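Local coordinates for glycoside hydrolase 15-related protein (Kribbella flavida, PDB 5Z3E) that hydrolyses the alpha-1,6-glucosidic linkage of isomaltose from the non-reducing end, yielding beta-D-glucose and D-glucose inside the cell, at residues I343-Q356 with V377-L391. The protein carries 1 engineered substitution. Sequence-based numbering, arbitrary orientation.
Sequences IADQADADGDLPAQ and VATPLLWSHGMYLIL. Engineered in segment 343-356: Ala355 (natural residue Glu).
Leu353 and His385 illustrate how a loop can be fastened to the first turns of a helix, here by a leucine packed against the side chains of helix 382-394. Leu353 CB lies over one face of the imidazole, toward its rim, 4.0 Å from the ring centroid in a CH-pi contact, while CD1 continues to CB of Tyr388. At the ring edge, in plane, sit Gly351 O and the CA of Asp352; His385 ND1 is hydrogen-bonded to Ser45 OG of helix 32-52. A chi1 of 177° swings the Tyr388 ring away from its own N toward Ile343 of helix 333-344, which it meets obliquely, Tyr388 CD1 to Ile343 CG2 3.8 Å.

Two backbone hydrogen bonds then join the segments: Leu381 N, at the N-cap, gives to Leu353 O (3.0 Å), and Ala355 N to Ala378 O (2.9 Å). In this family 15 hydrolase, whose helices build the (alpha/alpha)6 barrel of the glucoamylase clan, the pairing probably holds in place the segment bearing the inferred proton acceptor, here Ala355 in place of the natural glutamate by engineering. The CB of Ala355 rests 3.8 Å from Leu381 CD2. Ser384 OG donates to Pro354 O from above the carbonyl plane (2.8 Å) and accepts from a water that also donates to Ala355 O. Val377 extends CG1 to Ala355 CB and Gln356 O. Thr379 precedes a cis peptide to Pro380; its CG2 meets Asp352 CB at 3.8 Å, and the Pro380 ring lies alongside the Asp352 carboxylate, whose OD1 is hydrogen-bonded to His44 NE2.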
ATOM      1  N   ILE A 343       6.579  16.361  -3.820  1.00 12.80           N
ATOM      2  CA  ILE A 343       6.892  15.603  -2.621  1.00 12.01           C
ATOM      3  C   ILE A 343       8.141  16.166  -1.939  1.00 12.77           C
ATOM      4  O   ILE A 343       8.172  16.360  -0.728  1.00 13.37           O
ATOM      5  CB  ILE A 343       7.122  14.125  -2.943  1.00 12.74           C
ATOM      6  CG1 ILE A 343       5.807  13.499  -3.429  1.00 12.81           C
ATOM      7  CG2 ILE A 343       7.704  13.413  -1.731  1.00 12.39           C
ATOM      8  CD1 ILE A 343       6.043  12.207  -4.168  1.00 13.79           C
ATOM      9  N   ALA A 344       9.203  16.422  -2.708  1.00 13.58           N
ATOM     10  CA  ALA A 344      10.449  16.900  -2.130  1.00 14.95           C
ATOM     11  C   ALA A 344      10.224  18.221  -1.400  1.00 14.76           C
ATOM     12  O   ALA A 344      10.877  18.486  -0.387  1.00 16.44           O
ATOM     13  CB  ALA A 344      11.516  17.024  -3.188  1.00 16.86           C
ATOM     14  N   ASP A 345       9.327  19.055  -1.916  1.00 15.49           N
ATOM     15  CA  ASP A 345       9.027  20.337  -1.295  1.00 16.57           C
ATOM     16  C   ASP A 345       8.289  20.183   0.035  1.00 16.61           C
ATOM     17  O   ASP A 345       8.136  21.195   0.749  1.00 18.78           O
ATOM     18  CB  ASP A 345       8.207  21.191  -2.257  1.00 19.89           C
ATOM     19  CG  ASP A 345       9.011  21.700  -3.436  1.00 29.08           C
ATOM     20  OD1 ASP A 345      10.268  21.688  -3.392  1.00 40.06           O
ATOM     21  OD2 ASP A 345       8.375  22.174  -4.418  1.00 34.99           O
ATOM     22  N   GLN A 346       7.854  18.971   0.388  1.00 15.01           N
ATOM     23  CA  GLN A 346       7.171  18.762   1.667  1.00 14.58           C
ATOM     24  C   GLN A 346       8.103  18.251   2.749  1.00 15.54           C
ATOM     25  O   GLN A 346       7.700  18.077   3.887  1.00 16.65           O
ATOM     26  CB  GLN A 346       5.984  17.806   1.515  1.00 14.20           C
ATOM     27  CG  GLN A 346       5.098  18.146   0.317  1.00 14.06           C
ATOM     28  CD  GLN A 346       4.774  19.603   0.207  1.00 14.68           C
ATOM     29  OE1 GLN A 346       4.513  20.269   1.196  1.00 16.33           O
ATOM     30  NE2 GLN A 346       4.807  20.123  -1.016  1.00 15.34           N
ATOM     31  N   ALA A 347       9.365  17.972   2.400  1.00 15.50           N
ATOM     32  CA  ALA A 347      10.307  17.494   3.420  1.00 16.51           C
ATOM     33  C   ALA A 347      10.605  18.621   4.403  1.00 17.69           C
ATOM     34  O   ALA A 347      10.749  19.788   3.997  1.00 19.46           O
ATOM     35  CB  ALA A 347      11.582  17.022   2.761  1.00 17.75           C
ATOM     36  N   ASP A 348      10.674  18.300   5.683  1.00 17.16           N
ATOM     37  CA  ASP A 348      10.997  19.277   6.709  1.00 19.35           C
ATOM     38  C   ASP A 348      12.496  19.520   6.769  1.00 19.23           C
ATOM     39  O   ASP A 348      13.268  19.033   5.941  1.00 20.27           O
ATOM     40  CB  ASP A 348      10.351  18.909   8.046  1.00 21.20           C
ATOM     41  CG  ASP A 348      11.007  17.767   8.763  1.00 21.35           C
ATOM     42  OD1 ASP A 348      12.107  17.306   8.389  1.00 19.72           O
ATOM     43  OD2 ASP A 348      10.401  17.322   9.779  1.00 24.73           O
ATOM     44  N   ALA A 349      12.931  20.333   7.737  1.00 23.52           N
ATOM     45  CA  ALA A 349      14.326  20.730   7.814  1.00 27.04           C
ATOM     46  C   ALA A 349      15.254  19.545   8.001  1.00 26.41           C
ATOM     47  O   ALA A 349      16.451  19.620   7.690  1.00 32.91           O
ATOM     48  CB  ALA A 349      14.525  21.754   8.930  1.00 32.02           C
ATOM     49  N   ASP A 350      14.750  18.453   8.563  1.00 25.34           N
ATOM     50  CA  ASP A 350      15.567  17.224   8.774  1.00 27.51           C
ATOM     51  C   ASP A 350      15.475  16.271   7.579  1.00 23.74           C
ATOM     52  O   ASP A 350      16.156  15.234   7.570  1.00 27.86           O
ATOM     53  CB  ASP A 350      15.096  16.479  10.038  1.00 27.96           C
ATOM     54  CG  ASP A 350      15.398  17.221  11.315  1.00 39.87           C
ATOM     55  OD1 ASP A 350      16.374  17.997  11.357  1.00 44.44           O
ATOM     56  OD2 ASP A 350      14.603  17.115  12.280  1.00 63.20           O
ATOM     57  N   GLY A 351      14.652  16.584   6.586  1.00 19.69           N
ATOM     58  CA  GLY A 351      14.400  15.693   5.432  1.00 19.03           C
ATOM     59  C   GLY A 351      13.233  14.786   5.626  1.00 16.15           C
ATOM     60  O   GLY A 351      12.927  13.983   4.745  1.00 16.20           O
ATOM     61  N   ASP A 352      12.558  14.886   6.778  1.00 16.19           N
ATOM     62  CA  ASP A 352      11.453  13.954   7.038  1.00 15.00           C
ATOM     63  C   ASP A 352      10.214  14.350   6.259  1.00 14.50           C
ATOM     64  O   ASP A 352       9.883  15.544   6.107  1.00 15.84           O
ATOM     65  CB  ASP A 352      11.120  13.941   8.536  1.00 16.13           C
ATOM     66  CG  ASP A 352      12.172  13.300   9.393  1.00 18.33           C
ATOM     67  OD1 ASP A 352      13.040  12.580   8.866  1.00 18.14           O
ATOM     68  OD2 ASP A 352      12.081  13.479  10.613  1.00 21.39           O
ATOM     69  N   LEU A 353       9.486  13.329   5.792  1.00 13.54           N
ATOM     70  CA  LEU A 353       8.282  13.523   5.015  1.00 12.92           C
ATOM     71  C   LEU A 353       7.067  13.205   5.856  1.00 12.68           C
ATOM     72  O   LEU A 353       6.985  12.107   6.449  1.00 13.53           O
ATOM     73  CB  LEU A 353       8.272  12.628   3.766  1.00 12.46           C
ATOM     74  CG  LEU A 353       9.266  13.016   2.680  1.00 12.82           C
ATOM     75  CD1 LEU A 353       9.398  11.891   1.681  1.00 12.40           C
ATOM     76  CD2 LEU A 353       8.851  14.297   1.987  1.00 13.38           C
ATOM     77  N   PRO A 354       6.114  14.114   5.932  1.00 13.22           N
ATOM     78  CA  PRO A 354       4.884  13.870   6.678  1.00 13.46           C
ATOM     79  C   PRO A 354       3.965  12.914   5.921  1.00 12.61           C
ATOM     80  O   PRO A 354       4.141  12.670   4.716  1.00 12.69           O
ATOM     81  CB  PRO A 354       4.231  15.238   6.764  1.00 16.44           C
ATOM     82  CG  PRO A 354       4.700  15.887   5.568  1.00 20.93           C
ATOM     83  CD  PRO A 354       6.105  15.432   5.284  1.00 15.51           C
ATOM     84  N   ALA A 355       2.935  12.439   6.620  1.00 12.22           N
ATOM     85  CA  ALA A 355       1.871  11.713   5.932  1.00 12.20           C
ATOM     86  C   ALA A 355       1.163  12.608   4.905  1.00 11.80           C
ATOM     87  O   ALA A 355       0.863  12.205   3.791  1.00 11.60           O
ATOM     88  CB  ALA A 355       0.871  11.175   6.922  1.00 13.03           C
ATOM     89  N   GLN A 356       0.866  13.846   5.324  1.00 12.27           N
ATOM     90  CA  GLN A 356       0.099  14.775   4.519  1.00 12.47           C
ATOM     91  C   GLN A 356       0.466  16.188   4.908  1.00 13.10           C
ATOM     92  O   GLN A 356       1.041  16.391   5.984  1.00 14.11           O
ATOM     93  CB  GLN A 356      -1.390  14.565   4.692  1.00 13.34           C
ATOM     94  CG  GLN A 356      -1.898  14.802   6.120  1.00 14.49           C
ATOM     95  CD  GLN A 356      -3.401  14.763   6.204  1.00 14.82           C
ATOM     96  OE1 GLN A 356      -4.103  15.569   5.565  1.00 15.98           O
ATOM     97  NE2 GLN A 356      -3.933  13.806   6.958  1.00 14.93           N
ATOM     98  N   VAL A 377       0.445  16.065  12.435  1.00 23.18           N
ATOM     99  CA  VAL A 377       0.467  14.968  11.486  1.00 21.06           C
ATOM    100  C   VAL A 377       1.746  14.150  11.593  1.00 18.57           C
ATOM    101  O   VAL A 377       2.848  14.679  11.717  1.00 19.73           O
ATOM    102  CB  VAL A 377       0.342  15.599  10.067  1.00 23.21           C
ATOM    103  CG1 VAL A 377       0.731  14.610   9.009  1.00 21.13           C
ATOM    104  CG2 VAL A 377      -1.112  16.053   9.869  1.00 25.23           C
ATOM    105  N   ALA A 378       1.589  12.839  11.473  1.00 17.45           N
ATOM    106  CA  ALA A 378       2.718  11.912  11.536  1.00 16.54           C
ATOM    107  C   ALA A 378       3.861  12.315  10.625  1.00 15.56           C
ATOM    108  O   ALA A 378       3.694  12.410   9.398  1.00 16.37           O
ATOM    109  CB  ALA A 378       2.268  10.507  11.170  1.00 17.40           C
ATOM    110  N   THR A 379       5.018  12.517  11.231  1.00 15.76           N
ATOM    111  CA  THR A 379       6.226  12.894  10.527  1.00 16.32           C
ATOM    112  C   THR A 379       7.431  12.377  11.302  1.00 17.07           C
ATOM    113  O   THR A 379       7.583  12.743  12.459  1.00 20.28           O
ATOM    114  CB  THR A 379       6.338  14.397  10.388  1.00 19.01           C
ATOM    115  OG1 THR A 379       5.146  15.013   9.917  1.00 21.83           O
ATOM    116  CG2 THR A 379       7.522  14.795   9.555  1.00 21.32           C
ATOM    117  N   PRO A 380       8.297  11.572  10.702  1.00 15.78           N
ATOM    118  CA  PRO A 380       8.164  10.970   9.368  1.00 14.42           C
ATOM    119  C   PRO A 380       7.103   9.874   9.347  1.00 13.81           C
ATOM    120  O   PRO A 380       6.913   9.155  10.327  1.00 15.57           O
ATOM    121  CB  PRO A 380       9.537  10.328   9.147  1.00 16.75           C
ATOM    122  CG  PRO A 380      10.003   9.953  10.545  1.00 17.08           C
ATOM    123  CD  PRO A 380       9.480  11.046  11.431  1.00 17.06           C
ATOM    124  N   LEU A 381       6.426   9.749   8.216  1.00 12.56           N
ATOM    125  CA  LEU A 381       5.651   8.551   7.931  1.00 11.84           C
ATOM    126  C   LEU A 381       6.550   7.662   7.069  1.00 10.80           C
ATOM    127  O   LEU A 381       6.965   8.061   5.991  1.00 11.44           O
ATOM    128  CB  LEU A 381       4.376   8.902   7.159  1.00 11.87           C
ATOM    129  CG  LEU A 381       3.462   7.694   6.969  1.00 11.33           C
ATOM    130  CD1 LEU A 381       2.746   7.333   8.251  1.00 12.80           C
ATOM    131  CD2 LEU A 381       2.467   7.904   5.836  1.00 11.74           C
ATOM    132  N   LEU A 382       6.877   6.458   7.552  1.00 10.96           N
ATOM    133  CA  LEU A 382       7.818   5.644   6.790  1.00 10.11           C
ATOM    134  C   LEU A 382       7.330   5.360   5.375  1.00  9.72           C
ATOM    135  O   LEU A 382       8.103   5.387   4.435  1.00  9.89           O
ATOM    136  CB  LEU A 382       8.216   4.364   7.523  1.00 10.24           C
ATOM    137  CG  LEU A 382       9.414   4.475   8.466  1.00 11.22           C
ATOM    138  CD1 LEU A 382       9.122   5.349   9.662  1.00 13.78           C
ATOM    139  CD2 LEU A 382       9.882   3.116   8.902  1.00 11.02           C
ATOM    140  N   TRP A 383       6.025   5.126   5.227  1.00  9.28           N
ATOM    141  CA  TRP A 383       5.439   4.866   3.919  1.00  9.38           C
ATOM    142  C   TRP A 383       5.680   6.044   2.960  1.00  9.17           C
ATOM    143  O   TRP A 383       5.934   5.852   1.778  1.00  9.42           O
ATOM    144  CB  TRP A 383       3.959   4.534   4.105  1.00  9.15           C
ATOM    145  CG  TRP A 383       3.211   4.054   2.882  1.00  8.99           C
ATOM    146  CD1 TRP A 383       3.708   3.759   1.655  1.00  9.72           C
ATOM    147  CD2 TRP A 383       1.791   3.846   2.812  1.00  8.89           C
ATOM    148  NE1 TRP A 383       2.678   3.391   0.813  1.00  9.97           N
ATOM    149  CE2 TRP A 383       1.488   3.435   1.501  1.00  9.54           C
ATOM    150  CE3 TRP A 383       0.737   3.999   3.722  1.00 10.01           C
ATOM    151  CZ2 TRP A 383       0.194   3.203   1.073  1.00 10.19           C
ATOM    152  CZ3 TRP A 383      -0.559   3.784   3.274  1.00 10.84           C
ATOM    153  CH2 TRP A 383      -0.813   3.407   1.966  1.00 10.88           C
ATOM    154  N   SER A 384       5.646   7.279   3.463  1.00  9.74           N
ATOM    155  CA  SER A 384       5.990   8.420   2.605  1.00  9.80           C
ATOM    156  C   SER A 384       7.389   8.270   2.019  1.00  9.62           C
ATOM    157  O   SER A 384       7.600   8.497   0.827  1.00 10.12           O
ATOM    158  CB  SER A 384       5.916   9.735   3.374  1.00 10.69           C
ATOM    159  OG  SER A 384       4.594  10.064   3.692  1.00 11.18           O
ATOM    160  N   HIS A 385       8.342   7.927   2.876  1.00  9.94           N
ATOM    161  CA  HIS A 385       9.702   7.700   2.443  1.00 10.00           C
ATOM    162  C   HIS A 385       9.853   6.513   1.508  1.00  9.70           C
ATOM    163  O   HIS A 385      10.610   6.564   0.541  1.00 10.42           O
ATOM    164  CB  HIS A 385      10.625   7.590   3.660  1.00 10.95           C
ATOM    165  CG  HIS A 385      10.812   8.904   4.365  1.00 11.41           C
ATOM    166  ND1 HIS A 385      11.684   9.863   3.883  1.00 11.94           N
ATOM    167  CD2 HIS A 385      10.214   9.453   5.448  1.00 12.43           C
ATOM    168  CE1 HIS A 385      11.614  10.924   4.650  1.00 12.63           C
ATOM    169  NE2 HIS A 385      10.728  10.721   5.619  1.00 13.53           N
ATOM    170  N   GLY A 386       9.128   5.427   1.803  1.00  9.29           N
ATOM    171  CA  GLY A 386       9.174   4.289   0.907  1.00  9.58           C
ATOM    172  C   GLY A 386       8.684   4.624  -0.482  1.00  8.89           C
ATOM    173  O   GLY A 386       9.288   4.218  -1.475  1.00  9.31           O
ATOM    174  N   MET A 387       7.577   5.351  -0.553  1.00  8.85           N
ATOM    175  CA  MET A 387       7.031   5.737  -1.842  1.00  9.24           C
ATOM    176  C   MET A 387       7.934   6.714  -2.587  1.00  9.47           C
ATOM    177  O   MET A 387       8.052   6.656  -3.812  1.00 10.13           O
ATOM    178  CB  MET A 387       5.639   6.348  -1.708  1.00 10.09           C
ATOM    179  CG  MET A 387       4.593   5.481  -1.178  1.00 11.92           C
ATOM    180  SD  MET A 387       4.315   3.938  -2.171  1.00 10.20           S
ATOM    181  CE  MET A 387       3.604   4.604  -3.613  1.00 17.79           C
ATOM    182  N   TYR A 388       8.573   7.625  -1.852  1.00 10.04           N
ATOM    183  CA  TYR A 388       9.554   8.514  -2.467  1.00 10.69           C
ATOM    184  C   TYR A 388      10.666   7.696  -3.132  1.00 10.33           C
ATOM    185  O   TYR A 388      11.045   7.956  -4.289  1.00 11.06           O
ATOM    186  CB  TYR A 388      10.148   9.465  -1.422  1.00 11.54           C
ATOM    187  CG  TYR A 388      11.209  10.341  -2.036  1.00 12.05           C
ATOM    188  CD1 TYR A 388      10.862  11.468  -2.740  1.00 13.11           C
ATOM    189  CD2 TYR A 388      12.552   9.990  -1.958  1.00 12.98           C
ATOM    190  CE1 TYR A 388      11.835  12.236  -3.354  1.00 15.37           C
ATOM    191  CE2 TYR A 388      13.518  10.728  -2.574  1.00 14.31           C
ATOM    192  CZ  TYR A 388      13.182  11.865  -3.243  1.00 15.40           C
ATOM    193  OH  TYR A 388      14.132  12.629  -3.894  1.00 17.17           O
ATOM    194  N   LEU A 389      11.178   6.695  -2.412  1.00 10.03           N
ATOM    195  CA  LEU A 389      12.210   5.842  -2.979  1.00 10.18           C
ATOM    196  C   LEU A 389      11.749   5.130  -4.235  1.00  9.67           C
ATOM    197  O   LEU A 389      12.512   5.015  -5.204  1.00 10.19           O
ATOM    198  CB  LEU A 389      12.713   4.842  -1.946  1.00 10.17           C
ATOM    199  CG  LEU A 389      13.546   5.441  -0.816  1.00 11.17           C
ATOM    200  CD1 LEU A 389      13.883   4.360   0.180  1.00 12.27           C
ATOM    201  CD2 LEU A 389      14.838   6.077  -1.366  1.00 13.32           C
ATOM    202  N   ILE A 390      10.520   4.618  -4.245  1.00  9.13           N
ATOM    203  CA  ILE A 390      10.001   3.949  -5.426  1.00  9.11           C
ATOM    204  C   ILE A 390       9.960   4.905  -6.610  1.00  9.28           C
ATOM    205  O   ILE A 390      10.415   4.571  -7.696  1.00 10.09           O
ATOM    206  CB  ILE A 390       8.623   3.314  -5.160  1.00  9.03           C
ATOM    207  CG1 ILE A 390       8.722   2.215  -4.109  1.00  8.98           C
ATOM    208  CG2 ILE A 390       8.042   2.777  -6.461  1.00  9.33           C
ATOM    209  CD1 ILE A 390       7.388   1.686  -3.613  1.00  8.95           C
ATOM    210  N   LEU A 391       9.376   6.087  -6.421  1.00  9.61           N
ATOM    211  CA  LEU A 391       9.239   7.006  -7.539  1.00 10.07           C
ATOM    212  C   LEU A 391      10.622   7.495  -8.027  1.00 10.45           C
ATOM    213  O   LEU A 391      10.877   7.581  -9.230  1.00 11.14           O
ATOM    214  CB  LEU A 391       8.339   8.174  -7.154  1.00 10.20           C
ATOM    215  CG  LEU A 391       8.141   9.231  -8.248  1.00 10.39           C
ATOM    216  CD1 LEU A 391       7.707   8.630  -9.555  1.00 11.11           C
ATOM    217  CD2 LEU A 391       7.164  10.289  -7.757  1.00 11.86           C
TER
HETATM  218  O   HOH W   1       1.990  10.028   2.664  1.00 10.92           O